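Local atomic coordinates of protein GLB-12 (Caenorhabditis elegans, PDB entry 4BJA), a protein that binds a heme b whose iron is held by two axial histidines and probably takes part in oxygen or redox chemistry. Residues Ile53-Ile61 with Val148-Phe159; Phe99-Leu107 with Trp192-Met203. The protein carries 1 engineered substitution. All blocks are in the same frame, centred on the assembly; numbering follows the deposited sequence. Where two conformers were deposited one is given.

Interaction 1 of 2, residues Ile53-Ile61 with Val148-Phe159. With HEM (protoporphyrin IX containing Fe), chain B.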
loop_
_atom_site.group_PDB
_atom_site.type_symbol
_atom_site.label_atom_id
_atom_site.label_comp_id
_atom_site.label_asym_id
_atom_site.label_seq_id
_atom_site.Cartn_x
_atom_site.Cartn_y
_atom_site.Cartn_z
ATOM N N ILE A 53 20.733 18.674 -5.188
ATOM C CA ILE A 53 20.177 17.706 -6.132
ATOM C C ILE A 53 18.635 17.811 -6.188
ATOM O O ILE A 53 18.025 17.816 -7.283
ATOM C CB ILE A 53 20.647 16.242 -5.815
ATOM C CG1 ILE A 53 22.169 16.114 -6.053
ATOM C CG2 ILE A 53 19.887 15.285 -6.683
ATOM C CD1 ILE A 53 22.839 14.803 -5.453
ATOM N N VAL A 54 17.995 17.916 -5.022
ATOM C CA VAL A 54 16.572 18.081 -4.979
ATOM C C VAL A 54 16.155 19.345 -5.763
ATOM O O VAL A 54 15.214 19.313 -6.529
ATOM C CB VAL A 54 16.058 18.145 -3.519
ATOM C CG1 VAL A 54 14.593 18.590 -3.447
ATOM C CG2 VAL A 54 16.281 16.764 -2.841
ATOM N N GLY A 55 16.881 20.453 -5.530
ATOM C CA GLY A 55 16.650 21.709 -6.261
ATOM C C GLY A 55 16.754 21.505 -7.779
ATOM O O GLY A 55 15.889 21.943 -8.508
ATOM N N LEU A 56 17.797 20.800 -8.240
ATOM C CA LEU A 56 18.038 20.610 -9.704
ATOM C C LEU A 56 16.894 19.805 -10.310
ATOM O O LEU A 56 16.445 20.065 -11.432
ATOM C CB LEU A 56 19.330 19.841 -9.913
ATOM C CG LEU A 56 20.565 20.706 -9.628
ATOM C CD1 LEU A 56 21.822 19.910 -9.882
ATOM C CD2 LEU A 56 20.526 21.957 -10.516
ATOM N N ILE A 57 16.437 18.795 -9.562
ATOM C CA ILE A 57 15.349 17.961 -10.050
ATOM C C ILE A 57 14.023 18.755 -10.101
ATOM O O ILE A 57 13.273 18.648 -11.069
ATOM C CB ILE A 57 15.250 16.619 -9.268
ATOM C CG1 ILE A 57 16.531 15.799 -9.511
ATOM C CG2 ILE A 57 13.939 15.807 -9.688
ATOM C CD1 ILE A 57 16.719 14.584 -8.634
ATOM N N PHE A 58 13.718 19.564 -9.078
ATOM C CA PHE A 58 12.550 20.404 -9.147
ATOM C C PHE A 58 12.659 21.429 -10.283
ATOM O O PHE A 58 11.651 21.754 -10.891
ATOM C CB PHE A 58 12.242 21.088 -7.795
ATOM C CG PHE A 58 11.304 20.279 -6.980
ATOM C CD1 PHE A 58 9.950 20.245 -7.303
ATOM C CD2 PHE A 58 11.799 19.474 -5.941
ATOM C CE1 PHE A 58 9.031 19.466 -6.523
ATOM C CE2 PHE A 58 10.891 18.686 -5.182
ATOM C CZ PHE A 58 9.543 18.687 -5.469
ATOM N N LEU A 59 13.863 21.920 -10.556
ATOM C CA LEU A 59 14.007 22.840 -11.712
ATOM C C LEU A 59 13.632 22.090 -13.000
ATOM O O LEU A 59 12.844 22.587 -13.802
ATOM C CB LEU A 59 15.409 23.421 -11.799
ATOM C CG LEU A 59 15.750 24.491 -10.749
ATOM C CD1 LEU A 59 17.237 24.827 -10.786
ATOM C CD2 LEU A 59 14.913 25.756 -10.930
ATOM N N ASP A 60 14.129 20.866 -13.176
ATOM C CA ASP A 60 13.661 20.065 -14.336
ATOM C C ASP A 60 12.144 19.822 -14.354
ATOM O O ASP A 60 11.505 19.935 -15.371
ATOM C CB ASP A 60 14.369 18.714 -14.360
ATOM C CG ASP A 60 15.826 18.824 -14.715
ATOM O OD1 ASP A 60 16.300 19.923 -15.065
ATOM O OD2 ASP A 60 16.523 17.774 -14.644
ATOM N N ILE A 61 11.548 19.482 -13.212
ATOM C CA ILE A 61 10.119 19.263 -13.162
ATOM C C ILE A 61 9.308 20.467 -13.676
ATOM O O ILE A 61 8.416 20.313 -14.534
ATOM C CB ILE A 61 9.672 18.961 -11.717
ATOM C CG1 ILE A 61 10.163 17.540 -11.336
ATOM C CG2 ILE A 61 8.134 19.046 -11.602
ATOM C CD1 ILE A 61 10.037 17.246 -9.810
ATOM N N VAL A 148 5.731 14.116 -10.035
ATOM C CA VAL A 148 6.926 14.645 -9.377
ATOM C C VAL A 148 7.872 13.515 -9.027
ATOM O O VAL A 148 9.104 13.567 -9.301
ATOM C CB VAL A 148 6.517 15.430 -8.095
ATOM C CG1 VAL A 148 7.725 15.750 -7.236
ATOM C CG2 VAL A 148 5.796 16.770 -8.504
ATOM N N ILE A 149 7.339 12.493 -8.341
ATOM C CA ILE A 149 8.228 11.421 -7.865
ATOM C C ILE A 149 8.807 10.634 -9.027
ATOM O O ILE A 149 9.938 10.207 -8.951
ATOM C CB ILE A 149 7.556 10.520 -6.829
ATOM C CG1 ILE A 149 7.320 11.376 -5.604
ATOM C CG2 ILE A 149 8.453 9.280 -6.545
ATOM C CD1 ILE A 149 8.558 11.668 -4.829
ATOM N N ASN A 150 8.066 10.523 -10.136
ATOM C CA ASN A 150 8.655 9.833 -11.297
ATOM C C ASN A 150 9.909 10.535 -11.827
ATOM O O ASN A 150 10.837 9.867 -12.311
ATOM C CB ASN A 150 7.621 9.697 -12.406
ATOM C CG ASN A 150 6.718 8.551 -12.189
ATOM O OD1 ASN A 150 6.950 7.744 -11.278
ATOM N ND2 ASN A 150 5.712 8.406 -13.047
ATOM N N VAL A 151 9.955 11.874 -11.734
ATOM C CA VAL A 151 11.182 12.558 -12.156
ATOM C C VAL A 151 12.311 12.228 -11.191
ATOM O O VAL A 151 13.470 12.045 -11.616
ATOM C CB VAL A 151 10.971 14.075 -12.380
ATOM C CG1 VAL A 151 12.311 14.735 -12.915
ATOM C CG2 VAL A 151 9.812 14.296 -13.376
ATOM N N PHE A 152 11.982 12.128 -9.882
ATOM C CA PHE A 152 12.974 11.635 -8.955
ATOM C C PHE A 152 13.455 10.223 -9.265
ATOM O O PHE A 152 14.645 9.946 -9.175
ATOM C CB PHE A 152 12.470 11.778 -7.520
ATOM C CG PHE A 152 12.616 13.178 -7.021
ATOM C CD1 PHE A 152 13.830 13.591 -6.406
ATOM C CD2 PHE A 152 11.584 14.093 -7.227
ATOM C CE1 PHE A 152 13.977 14.916 -5.974
ATOM C CE2 PHE A 152 11.713 15.449 -6.810
ATOM C CZ PHE A 152 12.919 15.848 -6.184
ATOM N N ILE A 153 12.537 9.339 -9.627
ATOM C CA ILE A 153 12.940 7.978 -10.008
ATOM C C ILE A 153 13.947 8.016 -11.178
ATOM O O ILE A 153 14.975 7.289 -11.177
ATOM C CB ILE A 153 11.700 7.142 -10.347
ATOM C CG1 ILE A 153 10.929 6.826 -9.040
ATOM C CG2 ILE A 153 12.112 5.819 -11.039
ATOM C CD1 ILE A 153 9.546 6.245 -9.235
ATOM N N GLU A 154 13.679 8.861 -12.171
ATOM C CA GLU A 154 14.565 8.917 -13.339
ATOM C C GLU A 154 15.901 9.631 -13.076
ATOM O O GLU A 154 16.921 9.272 -13.634
ATOM C CB GLU A 154 13.807 9.663 -14.482
ATOM C CG GLU A 154 12.583 8.922 -14.986
ATOM C CD GLU A 154 12.842 7.383 -15.247
ATOM O OE1 GLU A 154 13.700 7.000 -16.090
ATOM O OE2 GLU A 154 12.175 6.548 -14.599
ATOM N N ARG A 155 15.874 10.669 -12.229
ATOM C CA ARG A 155 17.009 11.576 -12.028
ATOM C C ARG A 155 17.786 11.354 -10.725
ATOM O O ARG A 155 19.008 11.447 -10.706
ATOM C CB ARG A 155 16.515 13.028 -12.073
ATOM C CG ARG A 155 15.854 13.445 -13.392
ATOM C CD ARG A 155 16.895 13.906 -14.406
ATOM N NE ARG A 155 17.328 15.281 -14.151
ATOM C CZ ARG A 155 18.596 15.674 -14.035
ATOM N NH1 ARG A 155 19.587 14.802 -14.160
ATOM N NH2 ARG A 155 18.871 16.949 -13.805
ATOM N N LEU A 156 17.085 11.067 -9.623
ATOM C CA LEU A 156 17.801 10.881 -8.350
ATOM C C LEU A 156 18.524 9.551 -8.291
ATOM O O LEU A 156 19.663 9.497 -7.784
ATOM C CB LEU A 156 16.778 10.948 -7.223
ATOM C CG LEU A 156 17.236 11.326 -5.810
ATOM C CD1 LEU A 156 16.514 10.653 -4.653
ATOM C CD2 LEU A 156 18.650 11.892 -5.510
ATOM N N ILE A 157 17.911 8.493 -8.832
ATOM C CA ILE A 157 18.493 7.151 -8.678
ATOM C C ILE A 157 19.909 7.025 -9.286
ATOM O O ILE A 157 20.799 6.440 -8.672
ATOM C CB ILE A 157 17.531 6.032 -9.161
ATOM C CG1 ILE A 157 16.332 6.016 -8.211
ATOM C CG2 ILE A 157 18.294 4.647 -9.234
ATOM C CD1 ILE A 157 15.276 4.975 -8.540
ATOM N N PRO A 158 20.156 7.601 -10.474
ATOM C CA PRO A 158 21.545 7.552 -10.953
ATOM C C PRO A 158 22.572 8.258 -10.076
ATOM O O PRO A 158 23.737 7.822 -10.079
ATOM C CB PRO A 158 21.451 8.240 -12.336
ATOM C CG PRO A 158 20.082 7.919 -12.801
ATOM C CD PRO A 158 19.222 7.987 -11.550
ATOM N N PHE A 159 22.198 9.318 -9.329
ATOM C CA PHE A 159 23.111 9.879 -8.320
ATOM C C PHE A 159 23.321 8.868 -7.178
ATOM O O PHE A 159 24.456 8.683 -6.701
ATOM C CB PHE A 159 22.573 11.196 -7.733
ATOM C CG PHE A 159 22.590 12.342 -8.698
ATOM C CD1 PHE A 159 23.807 12.941 -9.046
ATOM C CD2 PHE A 159 21.425 12.844 -9.229
ATOM C CE1 PHE A 159 23.845 14.018 -9.952
ATOM C CE2 PHE A 159 21.456 13.925 -10.150
ATOM C CZ PHE A 159 22.668 14.496 -10.496
HETATM C CHA HEM B . 3.998 21.773 0.967
HETATM C CHB HEM B . 6.256 17.556 0.220
HETATM C CHC HEM B . 4.242 17.243 -4.134
HETATM C CHD HEM B . 2.662 21.772 -3.697
HETATM C C1A HEM B . 4.721 20.644 1.146
HETATM C C2A HEM B . 5.358 20.243 2.388
HETATM C C3A HEM B . 5.976 19.073 2.146
HETATM C C4A HEM B . 5.755 18.715 0.762
HETATM C CMA HEM B . 6.822 18.205 3.115
HETATM C CAA HEM B . 5.281 21.049 3.726
HETATM C CBA HEM B . 4.582 20.236 4.826
HETATM C CGA HEM B . 3.213 19.979 4.377
HETATM O O1A HEM B . 2.536 20.948 3.933
HETATM O O2A HEM B . 2.839 18.777 4.430
HETATM C C1B HEM B . 5.835 17.111 -0.998
HETATM C C2B HEM B . 6.103 15.782 -1.534
HETATM C C3B HEM B . 5.548 15.699 -2.710
HETATM C C4B HEM B . 4.917 16.964 -2.990
HETATM C CMB HEM B . 6.885 14.678 -0.803
HETATM C CAB HEM B . 5.568 14.425 -3.597
HETATM C CBB HEM B . 5.372 14.539 -4.888
HETATM C C1C HEM B . 3.632 18.425 -4.387
HETATM C C2C HEM B . 2.944 18.761 -5.608
HETATM C C3C HEM B . 2.498 19.999 -5.492
HETATM C C4C HEM B . 2.916 20.518 -4.209
HETATM C CMC HEM B . 2.747 17.793 -6.800
HETATM C CAC HEM B . 1.702 20.748 -6.586
HETATM C CBC HEM B . 0.901 21.720 -6.189
HETATM C C1D HEM B . 2.945 22.202 -2.450
HETATM C C2D HEM B . 2.807 23.554 -1.999
HETATM C C3D HEM B . 3.213 23.547 -0.560
HETATM C C4D HEM B . 3.559 22.185 -0.264
HETATM C CMD HEM B . 2.339 24.794 -2.796
HETATM C CAD HEM B . 3.279 24.755 0.393
HETATM C CBD HEM B . 4.762 25.154 0.485
HETATM C CGD HEM B . 5.355 25.750 -0.790
HETATM O O1D HEM B . 4.630 26.277 -1.660
HETATM O O2D HEM B . 6.586 25.710 -0.912
HETATM N NA HEM B . 4.990 19.693 0.154
HETATM N NB HEM B . 5.091 17.839 -1.923
HETATM N NC HEM B . 3.590 19.530 -3.563
HETATM N ND HEM B . 3.409 21.411 -1.392
HETATM FE FE HEM B . 4.287 19.640 -1.665
#
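On the distal side of a globin heme pocket, helix 144-160 lines the site with Val148 and Ile149, while helix 50-65 lies behind and backs the distal His92 through Phe58; these are the G and B helices of the globin fold, and Phe58 and Phe152 meet between them. The edge of the Phe152 ring is turned toward the face of Phe58 in an offset edge-to-face pair, planes at 64° and centroids 5.5 Å apart. One face of Phe152 carries a CH-pi contact: Ile57 CG2, held anti to its backbone N, stands over the ring centre, 3.5 Å from the centroid. The other branch of Ile57 runs along the neighbouring turn, with CD1 3.9 Å from Leu156 CB. Branched Ile57 can thus touch a flat ring and an aliphatic chain at once, a knob in the hole formed by Val151, Phe152, Arg155 and Leu156. Phe152 answers as a knob among Val54, Ile57, Phe58 and Ile61. Toward the heme, Val148 CG1 touches Ile61 CD1 at 3.8 Å and the vinyl carbon HEM CBB at 3.5 Å. At the partly exposed margin Arg155, in one of its two conformers, grips Asp60 side-on: NE and NH2 both bond to OD2, at 2.7 and 2.6 Å, while Asp60 OD1 pairs with Arg80. This steep B/G helix crossing belongs to the three-over-three helical sandwich of globins.

Interaction 2 of 2, residues Phe99-Leu107 with Trp192-Met203. With HEM (protoporphyrin IX containing Fe), chain B.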
loop_
_atom_site.group_PDB
_atom_site.type_symbol
_atom_site.label_atom_id
_atom_site.label_comp_id
_atom_site.label_asym_id
_atom_site.label_seq_id
_atom_site.Cartn_x
_atom_site.Cartn_y
_atom_site.Cartn_z
ATOM N N PHE A 99 11.622 16.354 4.198
ATOM C CA PHE A 99 10.724 15.182 4.231
ATOM C C PHE A 99 11.495 13.919 3.893
ATOM O O PHE A 99 11.321 12.907 4.584
ATOM C CB PHE A 99 9.594 15.435 3.228
ATOM C CG PHE A 99 8.748 14.237 2.892
ATOM C CD1 PHE A 99 9.088 13.382 1.838
ATOM C CD2 PHE A 99 7.542 14.035 3.566
ATOM C CE1 PHE A 99 8.265 12.315 1.500
ATOM C CE2 PHE A 99 6.697 12.989 3.207
ATOM C CZ PHE A 99 7.069 12.110 2.190
ATOM N N MET A 100 12.329 13.949 2.845
ATOM C CA MET A 100 13.134 12.775 2.493
ATOM C C MET A 100 14.212 12.455 3.536
ATOM O O MET A 100 14.504 11.302 3.799
ATOM C CB MET A 100 13.752 12.958 1.094
ATOM C CG MET A 100 12.669 12.941 -0.004
ATOM S SD MET A 100 11.914 11.311 -0.118
ATOM C CE MET A 100 13.401 10.391 0.320
ATOM N N GLU A 101 14.801 13.497 4.120
ATOM C CA GLU A 101 15.815 13.347 5.158
ATOM C C GLU A 101 15.183 12.611 6.354
ATOM O O GLU A 101 15.724 11.647 6.886
ATOM C CB GLU A 101 16.296 14.723 5.611
ATOM C CG GLU A 101 17.196 14.706 6.848
ATOM C CD GLU A 101 18.502 13.900 6.693
ATOM O OE1 GLU A 101 18.930 13.479 5.577
ATOM O OE2 GLU A 101 19.156 13.697 7.741
ATOM N N GLN A 102 14.030 13.089 6.765
ATOM C CA GLN A 102 13.371 12.534 7.968
ATOM C C GLN A 102 12.886 11.130 7.674
ATOM O O GLN A 102 13.012 10.193 8.511
ATOM C CB GLN A 102 12.124 13.337 8.254
ATOM C CG GLN A 102 12.223 14.728 8.771
ATOM C CD GLN A 102 10.788 15.261 8.943
ATOM O OE1 GLN A 102 10.247 15.965 8.072
ATOM N NE2 GLN A 102 10.132 14.818 10.013
ATOM N N LEU A 103 12.268 10.974 6.502
ATOM C CA LEU A 103 11.658 9.675 6.150
ATOM C C LEU A 103 12.762 8.599 6.050
ATOM O O LEU A 103 12.611 7.494 6.600
ATOM C CB LEU A 103 10.859 9.824 4.823
ATOM C CG LEU A 103 10.136 8.654 4.230
ATOM C CD1 LEU A 103 9.255 7.925 5.306
ATOM C CD2 LEU A 103 9.282 9.231 3.064
ATOM N N THR A 104 13.878 8.903 5.386
ATOM C CA THR A 104 14.945 7.889 5.238
ATOM C C THR A 104 15.586 7.592 6.607
ATOM O O THR A 104 15.934 6.456 6.889
ATOM C CB THR A 104 16.042 8.249 4.254
ATOM O OG1 THR A 104 16.652 9.503 4.616
ATOM C CG2 THR A 104 15.508 8.291 2.802
ATOM N N SER A 105 15.703 8.607 7.442
ATOM C CA SER A 105 16.250 8.412 8.815
ATOM C C SER A 105 15.293 7.523 9.635
ATOM O O SER A 105 15.728 6.613 10.339
ATOM C CB SER A 105 16.435 9.777 9.510
ATOM O OG SER A 105 16.985 9.565 10.817
ATOM N N MET A 106 14.004 7.809 9.571
ATOM C CA MET A 106 13.049 7.023 10.352
ATOM C C MET A 106 13.066 5.593 9.906
ATOM O O MET A 106 12.971 4.688 10.747
ATOM C CB MET A 106 11.637 7.598 10.313
ATOM C CG MET A 106 11.457 8.857 11.234
ATOM S SD MET A 106 9.766 9.362 11.333
ATOM C CE MET A 106 9.588 10.125 9.773
ATOM N N LEU A 107 13.109 5.359 8.585
ATOM C CA LEU A 107 13.071 4.013 8.038
ATOM C C LEU A 107 14.359 3.280 8.318
ATOM O O LEU A 107 14.337 2.122 8.748
ATOM C CB LEU A 107 12.830 4.042 6.519
ATOM C CG LEU A 107 11.402 4.492 6.172
ATOM C CD1 LEU A 107 11.304 4.669 4.640
ATOM C CD2 LEU A 107 10.295 3.543 6.686
ATOM N N TRP A 192 15.055 1.801 -4.232
ATOM C CA TRP A 192 14.579 3.165 -4.324
ATOM C C TRP A 192 13.280 3.209 -5.107
ATOM O O TRP A 192 12.385 4.004 -4.805
ATOM C CB TRP A 192 15.684 4.103 -4.922
ATOM C CG TRP A 192 16.536 4.629 -3.831
ATOM C CD1 TRP A 192 17.701 4.086 -3.361
ATOM C CD2 TRP A 192 16.262 5.765 -3.012
ATOM N NE1 TRP A 192 18.181 4.830 -2.309
ATOM C CE2 TRP A 192 17.321 5.877 -2.080
ATOM C CE3 TRP A 192 15.243 6.725 -2.997
ATOM C CZ2 TRP A 192 17.372 6.912 -1.129
ATOM C CZ3 TRP A 192 15.302 7.752 -2.063
ATOM C CH2 TRP A 192 16.351 7.826 -1.128
ATOM N N LYS A 193 13.148 2.370 -6.131
ATOM C CA LYS A 193 11.846 2.318 -6.831
ATOM C C LYS A 193 10.718 1.844 -5.908
ATOM O O LYS A 193 9.645 2.419 -5.935
ATOM C CB LYS A 193 11.899 1.502 -8.118
ATOM C CG LYS A 193 12.694 2.241 -9.211
ATOM C CD LYS A 193 12.723 1.424 -10.504
ATOM C CE LYS A 193 13.518 2.136 -11.595
ATOM N NZ LYS A 193 13.745 1.222 -12.813
ATOM N N LYS A 194 10.964 0.786 -5.114
ATOM C CA LYS A 194 9.901 0.333 -4.188
ATOM C C LYS A 194 9.537 1.413 -3.192
ATOM O O LYS A 194 8.355 1.662 -2.945
ATOM C CB LYS A 194 10.312 -0.931 -3.455
ATOM C CG LYS A 194 10.342 -2.124 -4.401
ATOM C CD LYS A 194 10.599 -3.434 -3.596
ATOM C CE LYS A 194 11.839 -3.385 -2.690
ATOM N NZ LYS A 194 11.983 -4.637 -1.812
ATOM N N PHE A 195 10.566 2.075 -2.649
ATOM C CA PHE A 195 10.373 3.112 -1.695
ATOM C C PHE A 195 9.574 4.274 -2.301
ATOM O O PHE A 195 8.543 4.721 -1.755
ATOM C CB PHE A 195 11.761 3.588 -1.155
ATOM C CG PHE A 195 11.704 4.858 -0.349
ATOM C CD1 PHE A 195 10.881 4.959 0.787
ATOM C CD2 PHE A 195 12.464 5.977 -0.734
ATOM C CE1 PHE A 195 10.797 6.141 1.541
ATOM C CE2 PHE A 195 12.369 7.171 0.010
ATOM C CZ PHE A 195 11.548 7.251 1.160
ATOM N N LEU A 196 10.059 4.801 -3.419
ATOM C CA LEU A 196 9.439 6.005 -3.983
ATOM C C LEU A 196 8.015 5.707 -4.494
ATOM O O LEU A 196 7.115 6.568 -4.392
ATOM C CB LEU A 196 10.347 6.579 -5.062
ATOM C CG LEU A 196 11.620 7.229 -4.507
ATOM C CD1 LEU A 196 12.458 7.659 -5.671
ATOM C CD2 LEU A 196 11.315 8.427 -3.649
ATOM N N ASN A 197 7.794 4.505 -5.040
ATOM C CA ASN A 197 6.439 4.102 -5.417
ATOM C C ASN A 197 5.486 3.984 -4.230
ATOM O O ASN A 197 4.310 4.310 -4.336
ATOM C CB ASN A 197 6.471 2.816 -6.258
ATOM C CG ASN A 197 6.916 3.136 -7.699
ATOM O OD1 ASN A 197 6.395 4.077 -8.289
ATOM N ND2 ASN A 197 7.821 2.384 -8.251
ATOM N N THR A 198 6.019 3.556 -3.100
ATOM C CA THR A 198 5.201 3.495 -1.886
ATOM C C THR A 198 4.902 4.918 -1.382
ATOM O O THR A 198 3.802 5.171 -0.897
ATOM C CB THR A 198 5.889 2.646 -0.785
ATOM O OG1 THR A 198 6.124 1.333 -1.332
ATOM C CG2 THR A 198 5.008 2.518 0.438
ATOM N N VAL A 199 5.865 5.849 -1.514
ATOM C CA VAL A 199 5.554 7.223 -1.163
ATOM C C VAL A 199 4.426 7.761 -2.059
ATOM O O VAL A 199 3.448 8.349 -1.583
ATOM C CB VAL A 199 6.808 8.115 -1.253
ATOM C CG1 VAL A 199 6.407 9.582 -1.097
ATOM C CG2 VAL A 199 7.843 7.656 -0.138
ATOM N N ILE A 200 4.514 7.493 -3.359
ATOM C CA ILE A 200 3.428 7.927 -4.262
ATOM C C ILE A 200 2.088 7.333 -3.842
ATOM O O ILE A 200 1.101 8.045 -3.731
ATOM C CB ILE A 200 3.683 7.483 -5.707
ATOM C CG1 ILE A 200 4.902 8.218 -6.258
ATOM C CG2 ILE A 200 2.438 7.848 -6.581
ATOM C CD1 ILE A 200 5.440 7.620 -7.613
ATOM N N SER A 201 2.042 6.020 -3.606
ATOM C CA SER A 201 0.743 5.407 -3.327
ATOM C C SER A 201 0.143 5.959 -2.018
ATOM O O SER A 201 -1.060 6.230 -1.968
ATOM C CB SER A 201 0.852 3.907 -3.293
ATOM O OG SER A 201 1.547 3.522 -2.151
ATOM N N GLN A 202 0.974 6.145 -0.982
ATOM C CA GLN A 202 0.418 6.587 0.306
ATOM C C GLN A 202 0.050 8.060 0.302
ATOM O O GLN A 202 -0.955 8.452 0.921
ATOM C CB GLN A 202 1.392 6.247 1.433
ATOM C CG GLN A 202 1.561 4.728 1.525
ATOM C CD GLN A 202 0.202 4.036 1.685
ATOM O OE1 GLN A 202 -0.462 4.208 2.699
ATOM N NE2 GLN A 202 -0.242 3.299 0.645
ATOM N N MET A 203 0.815 8.881 -0.433
ATOM C CA MET A 203 0.383 10.272 -0.552
ATOM C C MET A 203 -0.866 10.367 -1.391
ATOM O O MET A 203 -1.763 11.131 -1.052
ATOM C CB MET A 203 1.479 11.156 -1.109
ATOM C CG MET A 203 2.602 11.337 -0.129
ATOM S SD MET A 203 3.871 12.325 -0.896
ATOM C CE MET A 203 3.108 13.929 -0.812
HETATM C CHA HEM B . 3.998 21.773 0.967
HETATM C CHB HEM B . 6.256 17.556 0.220
HETATM C CHC HEM B . 4.242 17.243 -4.134
HETATM C CHD HEM B . 2.662 21.772 -3.697
HETATM C C1A HEM B . 4.721 20.644 1.146
HETATM C C2A HEM B . 5.358 20.243 2.388
HETATM C C3A HEM B . 5.976 19.073 2.146
HETATM C C4A HEM B . 5.755 18.715 0.762
HETATM C CMA HEM B . 6.822 18.205 3.115
HETATM C CAA HEM B . 5.281 21.049 3.726
HETATM C CBA HEM B . 4.582 20.236 4.826
HETATM C CGA HEM B . 3.213 19.979 4.377
HETATM O O1A HEM B . 2.536 20.948 3.933
HETATM O O2A HEM B . 2.839 18.777 4.430
HETATM C C1B HEM B . 5.835 17.111 -0.998
HETATM C C2B HEM B . 6.103 15.782 -1.534
HETATM C C3B HEM B . 5.548 15.699 -2.710
HETATM C C4B HEM B . 4.917 16.964 -2.990
HETATM C CMB HEM B . 6.885 14.678 -0.803
HETATM C CAB HEM B . 5.568 14.425 -3.597
HETATM C CBB HEM B . 5.372 14.539 -4.888
HETATM C C1C HEM B . 3.632 18.425 -4.387
HETATM C C2C HEM B . 2.944 18.761 -5.608
HETATM C C3C HEM B . 2.498 19.999 -5.492
HETATM C C4C HEM B . 2.916 20.518 -4.209
HETATM C CMC HEM B . 2.747 17.793 -6.800
HETATM C CAC HEM B . 1.702 20.748 -6.586
HETATM C CBC HEM B . 0.901 21.720 -6.189
HETATM C C1D HEM B . 2.945 22.202 -2.450
HETATM C C2D HEM B . 2.807 23.554 -1.999
HETATM C C3D HEM B . 3.213 23.547 -0.560
HETATM C C4D HEM B . 3.559 22.185 -0.264
HETATM C CMD HEM B . 2.339 24.794 -2.796
HETATM C CAD HEM B . 3.279 24.755 0.393
HETATM C CBD HEM B . 4.762 25.154 0.485
HETATM C CGD HEM B . 5.355 25.750 -0.790
HETATM O O1D HEM B . 4.630 26.277 -1.660
HETATM O O2D HEM B . 6.586 25.710 -0.912
HETATM N NA HEM B . 4.990 19.693 0.154
HETATM N NB HEM B . 5.091 17.839 -1.923
HETATM N NC HEM B . 3.590 19.530 -3.563
HETATM N ND HEM B . 3.409 21.411 -1.392
HETATM FE FE HEM B . 4.287 19.640 -1.665
#
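The ring of Phe195 is met around its edge: Leu103 CG and, in one of two Met100 conformers, Met100 CE lie near its plane from helix 87-108, the E helix of the globin fold, and Trp192 CE3 lies there from its own helix, 185-214, the H helix. Nearer the heme, the Phe99 ring has the methyl HEM CMB over one face, 3.6 Å above the plane and toward the rim, and Val199 CG1 at its edge. The axes of the two segments come no closer than 13.0 Å, so long or bulky side chains must span the gap. Phe195, its CG anti to the backbone N (chi1 168°), projects as a knob among Met100, Leu103, Thr104 and Leu107. Leu107 CD1 approaches Phe195 CE1 obliquely at 3.5 Å. Thr104 suits this apolar surface because its methyl CG2 touches Trp192 CH2 obliquely, while its hydroxyl bonds back to Met100 O and also pairs with Arg41. Trp192 NE1 is likewise satisfied, by Thr43 on helix 34-46. At the heme end, in the conformer described, the flexible thioether of Met203 makes an oblique Met-aromatic contact with Phe99, and Met203 CE lies 3.6 Å from HEM C3B.

In the fold
Both contacts are buried and reach the heme, yet they join different helix pairs: interaction 1 helices 50-65 and 144-160, interaction 2 helices 87-108 and 185-214. Interaction 1 is the closer crossing, burying 646 Å² against 309 Å², and runs out to a partly exposed margin where a salt bridge forms. Interaction 2 lies deeper, has no hydrogen bond between its segments, and depends on methionine and aromatic side chains to bridge widely spaced backbones. Consecutive helices 144-160 and 185-214 knit the two together: Ile149 packs on Leu196 and Ile200, and Ile157 on Trp192. Phe96 of helix 87-108 stacks on Phe152, adding a second connection.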